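Local coordinates for protein alanine racemase (Corynebacterium glutamicum, PDB 2DY3) that belongs to the alanine racemase family, pairs a TIM-barrel-type domain with a mainly beta C-terminal domain, and binds pyridoxal-5'-phosphate, at residues Gln86-Arg89 and Ala90-Arg94; Val289-Gly293 and Leu294-Gln298; Ala334-Phe337 and Ala338-Leu341. All coordinates share one frame; numbering follows the deposited sequence.

Interaction 1. Residues Gln86-Arg89 and Ala90-Arg94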
loop_
_atom_site.group_PDB
_atom_site.type_symbol
_atom_site.label_atom_id
_atom_site.label_comp_id
_atom_site.label_asym_id
_atom_site.label_seq_id
_atom_site.Cartn_x
_atom_site.Cartn_y
_atom_site.Cartn_z
ATOM N N GLN B 86 0.512 -22.902 -10.171
ATOM C CA GLN B 86 0.048 -22.756 -8.797
ATOM C C GLN B 86 -0.836 -23.937 -8.434
ATOM O O GLN B 86 -1.192 -24.740 -9.293
ATOM C CB GLN B 86 -0.769 -21.477 -8.630
ATOM C CG GLN B 86 -0.111 -20.224 -9.162
ATOM C CD GLN B 86 -0.895 -18.990 -8.789
ATOM O OE1 GLN B 86 -0.701 -18.411 -7.713
ATOM N NE2 GLN B 86 -1.807 -18.592 -9.663
ATOM N N ASP B 87 -1.202 -24.029 -7.162
ATOM C CA ASP B 87 -2.068 -25.107 -6.698
ATOM C C ASP B 87 -3.529 -24.727 -6.971
ATOM O O ASP B 87 -4.294 -24.461 -6.040
ATOM C CB ASP B 87 -1.860 -25.335 -5.198
ATOM C CG ASP B 87 -2.615 -26.543 -4.679
ATOM O OD1 ASP B 87 -2.510 -26.836 -3.473
ATOM O OD2 ASP B 87 -3.307 -27.202 -5.476
ATOM N N PHE B 88 -3.917 -24.698 -8.243
ATOM C CA PHE B 88 -5.283 -24.341 -8.593
ATOM C C PHE B 88 -6.248 -25.444 -8.174
ATOM O O PHE B 88 -7.431 -25.191 -7.957
ATOM C CB PHE B 88 -5.395 -24.059 -10.099
ATOM C CG PHE B 88 -5.069 -25.236 -10.969
ATOM C CD1 PHE B 88 -6.047 -26.153 -11.313
ATOM C CD2 PHE B 88 -3.785 -25.421 -11.456
ATOM C CE1 PHE B 88 -5.756 -27.233 -12.130
ATOM C CE2 PHE B 88 -3.485 -26.502 -12.274
ATOM C CZ PHE B 88 -4.476 -27.406 -12.609
ATOM N N ARG B 89 -5.730 -26.664 -8.048
ATOM C CA ARG B 89 -6.532 -27.807 -7.632
ATOM C C ARG B 89 -7.114 -27.524 -6.256
ATOM O O ARG B 89 -8.230 -27.939 -5.946
ATOM C CB ARG B 89 -5.673 -29.083 -7.580
ATOM C CG ARG B 89 -6.382 -30.298 -6.968
ATOM C CD ARG B 89 -7.692 -30.603 -7.682
ATOM N NE ARG B 89 -8.465 -31.636 -6.996
ATOM C CZ ARG B 89 -8.242 -32.945 -7.103
ATOM N NH1 ARG B 89 -7.267 -33.400 -7.881
ATOM N NH2 ARG B 89 -8.996 -33.805 -6.425
ATOM N N ALA B 90 -6.349 -26.814 -5.435
ATOM C CA ALA B 90 -6.788 -26.456 -4.091
ATOM C C ALA B 90 -8.041 -25.589 -4.172
ATOM O O ALA B 90 -8.907 -25.656 -3.301
ATOM C CB ALA B 90 -5.682 -25.706 -3.361
ATOM N N ALA B 91 -8.132 -24.777 -5.221
ATOM C CA ALA B 91 -9.285 -23.904 -5.403
ATOM C C ALA B 91 -10.477 -24.740 -5.855
ATOM O O ALA B 91 -11.589 -24.596 -5.333
ATOM C CB ALA B 91 -8.971 -22.830 -6.429
ATOM N N ILE B 92 -10.238 -25.612 -6.831
ATOM C CA ILE B 92 -11.283 -26.491 -7.333
ATOM C C ILE B 92 -11.915 -27.243 -6.162
ATOM O O ILE B 92 -13.138 -27.358 -6.077
ATOM C CB ILE B 92 -10.727 -27.526 -8.327
ATOM C CG1 ILE B 92 -10.165 -26.822 -9.563
ATOM C CG2 ILE B 92 -11.835 -28.497 -8.734
ATOM C CD1 ILE B 92 -9.503 -27.759 -10.563
ATOM N N ASP B 93 -11.071 -27.749 -5.265
ATOM C CA ASP B 93 -11.536 -28.488 -4.096
ATOM C C ASP B 93 -12.441 -27.642 -3.199
ATOM O O ASP B 93 -13.250 -28.179 -2.435
ATOM C CB ASP B 93 -10.353 -28.984 -3.254
ATOM C CG ASP B 93 -9.486 -29.988 -3.984
ATOM O OD1 ASP B 93 -10.006 -30.705 -4.862
ATOM O OD2 ASP B 93 -8.282 -30.073 -3.659
ATOM N N ARG B 94 -12.291 -26.323 -3.288
ATOM C CA ARG B 94 -13.080 -25.399 -2.480
ATOM C C ARG B 94 -14.256 -24.808 -3.267
ATOM O O ARG B 94 -14.801 -23.762 -2.904
ATOM C CB ARG B 94 -12.176 -24.279 -1.955
ATOM C CG ARG B 94 -11.027 -24.782 -1.087
ATOM C CD ARG B 94 -11.236 -24.415 0.369
ATOM N NE ARG B 94 -10.631 -23.132 0.690
ATOM C CZ ARG B 94 -10.952 -22.389 1.743
ATOM N NH1 ARG B 94 -11.890 -22.789 2.592
ATOM N NH2 ARG B 94 -10.314 -21.250 1.956
HETATM O O HOH W 1 -11.717 -33.147 -5.058
#

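Interaction 2. Residues Val289-Gly293 and Leu294-Gln298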
loop_
_atom_site.group_PDB
_atom_site.type_symbol
_atom_site.label_atom_id
_atom_site.label_comp_id
_atom_site.label_asym_id
_atom_site.label_seq_id
_atom_site.Cartn_x
_atom_site.Cartn_y
_atom_site.Cartn_z
ATOM N N VAL B 289 -6.963 19.007 3.279
ATOM C CA VAL B 289 -7.646 18.045 4.121
ATOM C C VAL B 289 -8.772 18.876 4.727
ATOM O O VAL B 289 -8.775 20.104 4.604
ATOM C CB VAL B 289 -6.739 17.492 5.246
ATOM C CG1 VAL B 289 -5.456 16.927 4.651
ATOM C CG2 VAL B 289 -6.434 18.571 6.252
ATOM N N THR B 290 -9.727 18.225 5.372
ATOM C CA THR B 290 -10.831 18.963 5.958
ATOM C C THR B 290 -10.954 18.701 7.450
ATOM O O THR B 290 -11.143 17.561 7.877
ATOM C CB THR B 290 -12.173 18.591 5.298
ATOM O OG1 THR B 290 -12.548 17.267 5.695
ATOM C CG2 THR B 290 -12.057 18.633 3.794
ATOM N N ILE B 291 -10.852 19.771 8.233
ATOM C CA ILE B 291 -10.973 19.686 9.679
ATOM C C ILE B 291 -12.256 20.418 10.080
ATOM O O ILE B 291 -12.375 21.626 9.901
ATOM C CB ILE B 291 -9.762 20.336 10.372
ATOM C CG1 ILE B 291 -8.480 19.609 9.958
ATOM C CG2 ILE B 291 -9.937 20.284 11.885
ATOM C CD1 ILE B 291 -7.211 20.188 10.559
ATOM N N ASP B 292 -13.217 19.674 10.615
ATOM C CA ASP B 292 -14.495 20.252 11.016
ATOM C C ASP B 292 -15.192 20.877 9.816
ATOM O O ASP B 292 -15.816 21.931 9.923
ATOM C CB ASP B 292 -14.301 21.308 12.107
ATOM C CG ASP B 292 -13.896 20.703 13.434
ATOM O OD1 ASP B 292 -14.555 19.733 13.870
ATOM O OD2 ASP B 292 -12.927 21.202 14.045
ATOM N N GLY B 293 -15.063 20.227 8.664
ATOM C CA GLY B 293 -15.709 20.727 7.468
ATOM C C GLY B 293 -14.989 21.830 6.719
ATOM O O GLY B 293 -15.465 22.256 5.670
ATOM N N LEU B 294 -13.857 22.303 7.235
ATOM C CA LEU B 294 -13.119 23.359 6.543
ATOM C C LEU B 294 -11.794 22.867 5.956
ATOM O O LEU B 294 -11.096 22.057 6.557
ATOM C CB LEU B 294 -12.874 24.551 7.474
ATOM C CG LEU B 294 -14.104 25.411 7.796
ATOM C CD1 LEU B 294 -13.654 26.782 8.216
ATOM C CD2 LEU B 294 -14.988 25.542 6.575
ATOM N N ASP B 295 -11.462 23.360 4.769
ATOM C CA ASP B 295 -10.244 22.959 4.083
ATOM C C ASP B 295 -8.982 23.679 4.523
ATOM O O ASP B 295 -9.008 24.844 4.900
ATOM C CB ASP B 295 -10.401 23.142 2.572
ATOM C CG ASP B 295 -11.315 22.107 1.946
ATOM O OD1 ASP B 295 -11.691 21.141 2.642
ATOM O OD2 ASP B 295 -11.645 22.254 0.751
ATOM N N TYR B 296 -7.873 22.952 4.467
ATOM C CA TYR B 296 -6.558 23.470 4.802
ATOM C C TYR B 296 -5.621 22.759 3.829
ATOM O O TYR B 296 -5.475 21.537 3.861
ATOM C CB TYR B 296 -6.193 23.145 6.256
ATOM C CG TYR B 296 -7.106 23.795 7.274
ATOM C CD1 TYR B 296 -8.192 23.109 7.808
ATOM C CD2 TYR B 296 -6.895 25.107 7.683
ATOM C CE1 TYR B 296 -9.041 23.715 8.723
ATOM C CE2 TYR B 296 -7.735 25.719 8.591
ATOM C CZ TYR B 296 -8.806 25.026 9.109
ATOM O OH TYR B 296 -9.640 25.648 10.009
ATOM N N PRO B 297 -4.983 23.526 2.939
ATOM C CA PRO B 297 -4.058 23.017 1.926
ATOM C C PRO B 297 -2.797 22.358 2.466
ATOM O O PRO B 297 -2.190 22.836 3.425
ATOM C CB PRO B 297 -3.745 24.256 1.104
ATOM C CG PRO B 297 -3.727 25.324 2.153
ATOM C CD PRO B 297 -4.983 24.999 2.950
ATOM N N GLN B 298 -2.421 21.247 1.845
ATOM C CA GLN B 298 -1.212 20.530 2.221
ATOM C C GLN B 298 -0.074 21.393 1.690
ATOM O O GLN B 298 -0.206 22.006 0.632
ATOM C CB GLN B 298 -1.207 19.139 1.565
ATOM C CG GLN B 298 0.092 18.339 1.679
ATOM C CD GLN B 298 1.173 18.852 0.749
ATOM O OE1 GLN B 298 0.876 19.410 -0.306
ATOM N NE2 GLN B 298 2.433 18.653 1.126
HETATM O O HOH W 2 -11.333 23.690 11.086
#

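Interaction 3. Residues Ala334-Phe337 and Ala338-Leu341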
loop_
_atom_site.group_PDB
_atom_site.type_symbol
_atom_site.label_atom_id
_atom_site.label_comp_id
_atom_site.label_asym_id
_atom_site.label_seq_id
_atom_site.Cartn_x
_atom_site.Cartn_y
_atom_site.Cartn_z
ATOM N N ALA B 334 -13.810 10.726 -2.627
ATOM C CA ALA B 334 -12.741 10.020 -3.320
ATOM C C ALA B 334 -12.514 10.494 -4.750
ATOM O O ALA B 334 -11.375 10.581 -5.209
ATOM C CB ALA B 334 -13.033 8.517 -3.302
ATOM N N THR B 335 -13.599 10.792 -5.456
ATOM C CA THR B 335 -13.513 11.254 -6.837
ATOM C C THR B 335 -12.832 12.621 -6.919
ATOM O O THR B 335 -11.938 12.828 -7.738
ATOM C CB THR B 335 -14.923 11.325 -7.489
ATOM O OG1 THR B 335 -15.554 10.043 -7.391
ATOM C CG2 THR B 335 -14.827 11.702 -8.959
ATOM N N ASP B 336 -13.252 13.553 -6.072
ATOM C CA ASP B 336 -12.650 14.885 -6.056
ATOM C C ASP B 336 -11.156 14.772 -5.753
ATOM O O ASP B 336 -10.315 15.377 -6.433
ATOM C CB ASP B 336 -13.305 15.751 -4.984
ATOM C CG ASP B 336 -12.659 17.117 -4.869
ATOM O OD1 ASP B 336 -12.988 18.001 -5.684
ATOM O OD2 ASP B 336 -11.809 17.307 -3.976
ATOM N N PHE B 337 -10.835 13.997 -4.719
ATOM C CA PHE B 337 -9.451 13.795 -4.314
ATOM C C PHE B 337 -8.680 13.167 -5.470
ATOM O O PHE B 337 -7.538 13.536 -5.741
ATOM C CB PHE B 337 -9.391 12.879 -3.084
ATOM C CG PHE B 337 -8.013 12.719 -2.510
ATOM C CD1 PHE B 337 -7.402 11.478 -2.474
ATOM C CD2 PHE B 337 -7.326 13.809 -2.008
ATOM C CE1 PHE B 337 -6.131 11.330 -1.949
ATOM C CE2 PHE B 337 -6.054 13.665 -1.482
ATOM C CZ PHE B 337 -5.458 12.427 -1.453
ATOM N N ALA B 338 -9.322 12.221 -6.153
ATOM C CA ALA B 338 -8.712 11.540 -7.290
ATOM C C ALA B 338 -8.322 12.533 -8.374
ATOM O O ALA B 338 -7.185 12.528 -8.845
ATOM C CB ALA B 338 -9.672 10.502 -7.860
ATOM N N GLU B 339 -9.266 13.381 -8.777
ATOM C CA GLU B 339 -8.981 14.356 -9.821
ATOM C C GLU B 339 -7.933 15.381 -9.393
ATOM O O GLU B 339 -7.173 15.873 -10.227
ATOM C CB GLU B 339 -10.274 15.037 -10.295
ATOM C CG GLU B 339 -11.302 15.325 -9.217
ATOM C CD GLU B 339 -12.639 15.781 -9.794
ATOM O OE1 GLU B 339 -13.543 16.136 -9.006
ATOM O OE2 GLU B 339 -12.788 15.782 -11.036
ATOM N N ARG B 340 -7.881 15.696 -8.100
ATOM C CA ARG B 340 -6.884 16.640 -7.598
ATOM C C ARG B 340 -5.514 15.996 -7.776
ATOM O O ARG B 340 -4.520 16.681 -8.017
ATOM C CB ARG B 340 -7.113 16.943 -6.110
ATOM C CG ARG B 340 -8.338 17.808 -5.805
ATOM C CD ARG B 340 -8.089 19.280 -6.105
ATOM N NE ARG B 340 -9.333 20.049 -6.166
ATOM C CZ ARG B 340 -10.198 20.179 -5.162
ATOM N NH1 ARG B 340 -9.968 19.591 -3.996
ATOM N NH2 ARG B 340 -11.302 20.897 -5.326
ATOM N N LEU B 341 -5.475 14.670 -7.664
ATOM C CA LEU B 341 -4.232 13.917 -7.805
ATOM C C LEU B 341 -3.995 13.420 -9.226
ATOM O O LEU B 341 -3.097 12.615 -9.466
ATOM C CB LEU B 341 -4.215 12.735 -6.829
ATOM C CG LEU B 341 -3.647 13.048 -5.439
ATOM C CD1 LEU B 341 -4.293 14.314 -4.894
ATOM C CD2 LEU B 341 -3.878 11.872 -4.502
#

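Interaction 1. Residues Gln86-Arg89 and Ala90-Arg94
R89 and D93, one helical turn apart, are joined by a salt bridge along the short helix 88-92. The bond is made by NE, not by a terminal nitrogen: R89 NE lies 2.8 Å from D93 OD1, the oxygen being met on its syn side and near the guanidinium plane. The two flat groups are nevertheless turned well apart, 69° between planes, which is not the parallel two-pronged arrangement of carboxylate and guanidinium. The arginine chain, bent at chi2 (55°), turns forward along the helix and sets NE beside D93 OD1. Water 1 closes a small ring beside the bridge, accepting from R89 NH2 at 3.1 Å and donating to D93 OD1, which thus holds two partners.

Hydrogen bonding at the start of the helix centres on D87. Its OD2 receives A90 N at 3.1 Å from above the carboxylate plane, and D87 O takes the same N-H; both bonds are bent. With CG trans to its own nitrogen (chi1 -174°), the carboxylate is swung forward to this amide. At the next residue, F88 O is shared by A91 N, which sits above the carbonyl plane, and I92 N, which lies in it and gives the straighter bond.

The apolar part is small. I92 CD1 reaches the ring edge of F88 at CD1, 3.9 Å away, the two side chains running side by side. Both also touch L98 of strand 97-100, while A90 and A91 lean on helix 62-70, so the inner side of the helix is covered by its neighbours.

The whole is an aspartate N-cap followed by an i to i+4 salt bridge, on the helix of a beta-alpha-beta unit, strand 76-81 to strand 97-100, in the TIM-barrel-type domain.

Interaction 2. Residues Val289-Gly293 and Leu294-Gln298
Y296 lies across I291 on one face of a beta hairpin, the two side chains meeting at about a right angle. Its CB leaves the strand with CG opposite the carbonyl carbon (chi1 -63°), which directs the ring toward the turn. Y296 CD1 then meets I291 CG1, and Y296 CE1 comes within 3.8 Å of I291 CB. At the tip, Y296 OH is 2.8 Å from water 2, which lies in the ring plane and donates to I291 O at 2.6 Å, so the phenol is tied to the neighbouring backbone.

Between the strands, V289 and Y296 exchange backbone hydrogen bonds as an antiparallel hydrogen-bonded pair, and I291 with L294 repeats the pattern around a type I' turn. G293 adopts a positive phi at which a side chain would press on the preceding carbonyl oxygen. On the other face, T290 and D295 point the same way, but their polar ends have partners beyond the hairpin: T290 OG1 bonds to N330 O and D295 OD2 to H332 NE2.

The chemistry implies a hairpin closed by backbone bonds, with an apolar ring contact whose hydroxyl is linked through a water to I291 O, the same oxygen that accepts from L294 N.

Interaction 3. Residues Ala334-Phe337 and Ala338-Leu341
F337 and L341 meet at the close of helix 334-340, the leucine lying over one face of the phenylalanine ring. L341 CD1 makes a CH-pi contact, 4.2 Å from the F337 ring centroid and 22° off its normal, while L341 CD2 packs against F337 CE1. F337 O accepts from L341 N at 3.0 Å, the i to i+4 bond that puts the leucine one helical turn on from the phenylalanine.

On a more exposed side, D336 pairs with R340, whose chain bends at chi2 (-77°) to turn the guanidinium to the acid. D336 OD2 is 2.9 Å from R340 NH1, but the oxygen stands over a face of the guanidinium, whose plane is 85° from the carboxylate; the attraction is one of charge alone. E339 OE1 comes 3.8 Å from D336 OD1, so the salt bridge probably also offsets some repulsion between these acids.

Further out, F287 meets the F337 ring edge-to-face, and V348 of helix 345-350 packs on F337, A338 and A334. D333 OD1 accepts from D336 N, while T335 OG1 bonds to N345.

The chemistry is thus divided by side: carbon contacts fix the ring toward the interior, whereas the charged pair, without a directed N-H, should constrain the orientation of its groups less.

How the interactions relate
Interaction 1 is a surface contact in the N-terminal, TIM-barrel-type domain, whereas interactions 2 and 3 are partly buried in the C-terminal domain, on the opposite side of the chain's centre, about 48 and 39 Å away between centres. The latter two are neighbours, with nearest atoms about 6 Å apart but not touching. H332 and F287 serve both: H332 bonds to D295 and touches R340, and F287 shares a backbone hydrogen bond with Q298 and meets the F337 ring. Interactions 1 and 3 each place an acid and an arginine four residues apart on a helix, yet only the first has a directed N-H bond. Interaction 2 has no such pair and depends on strand pairing.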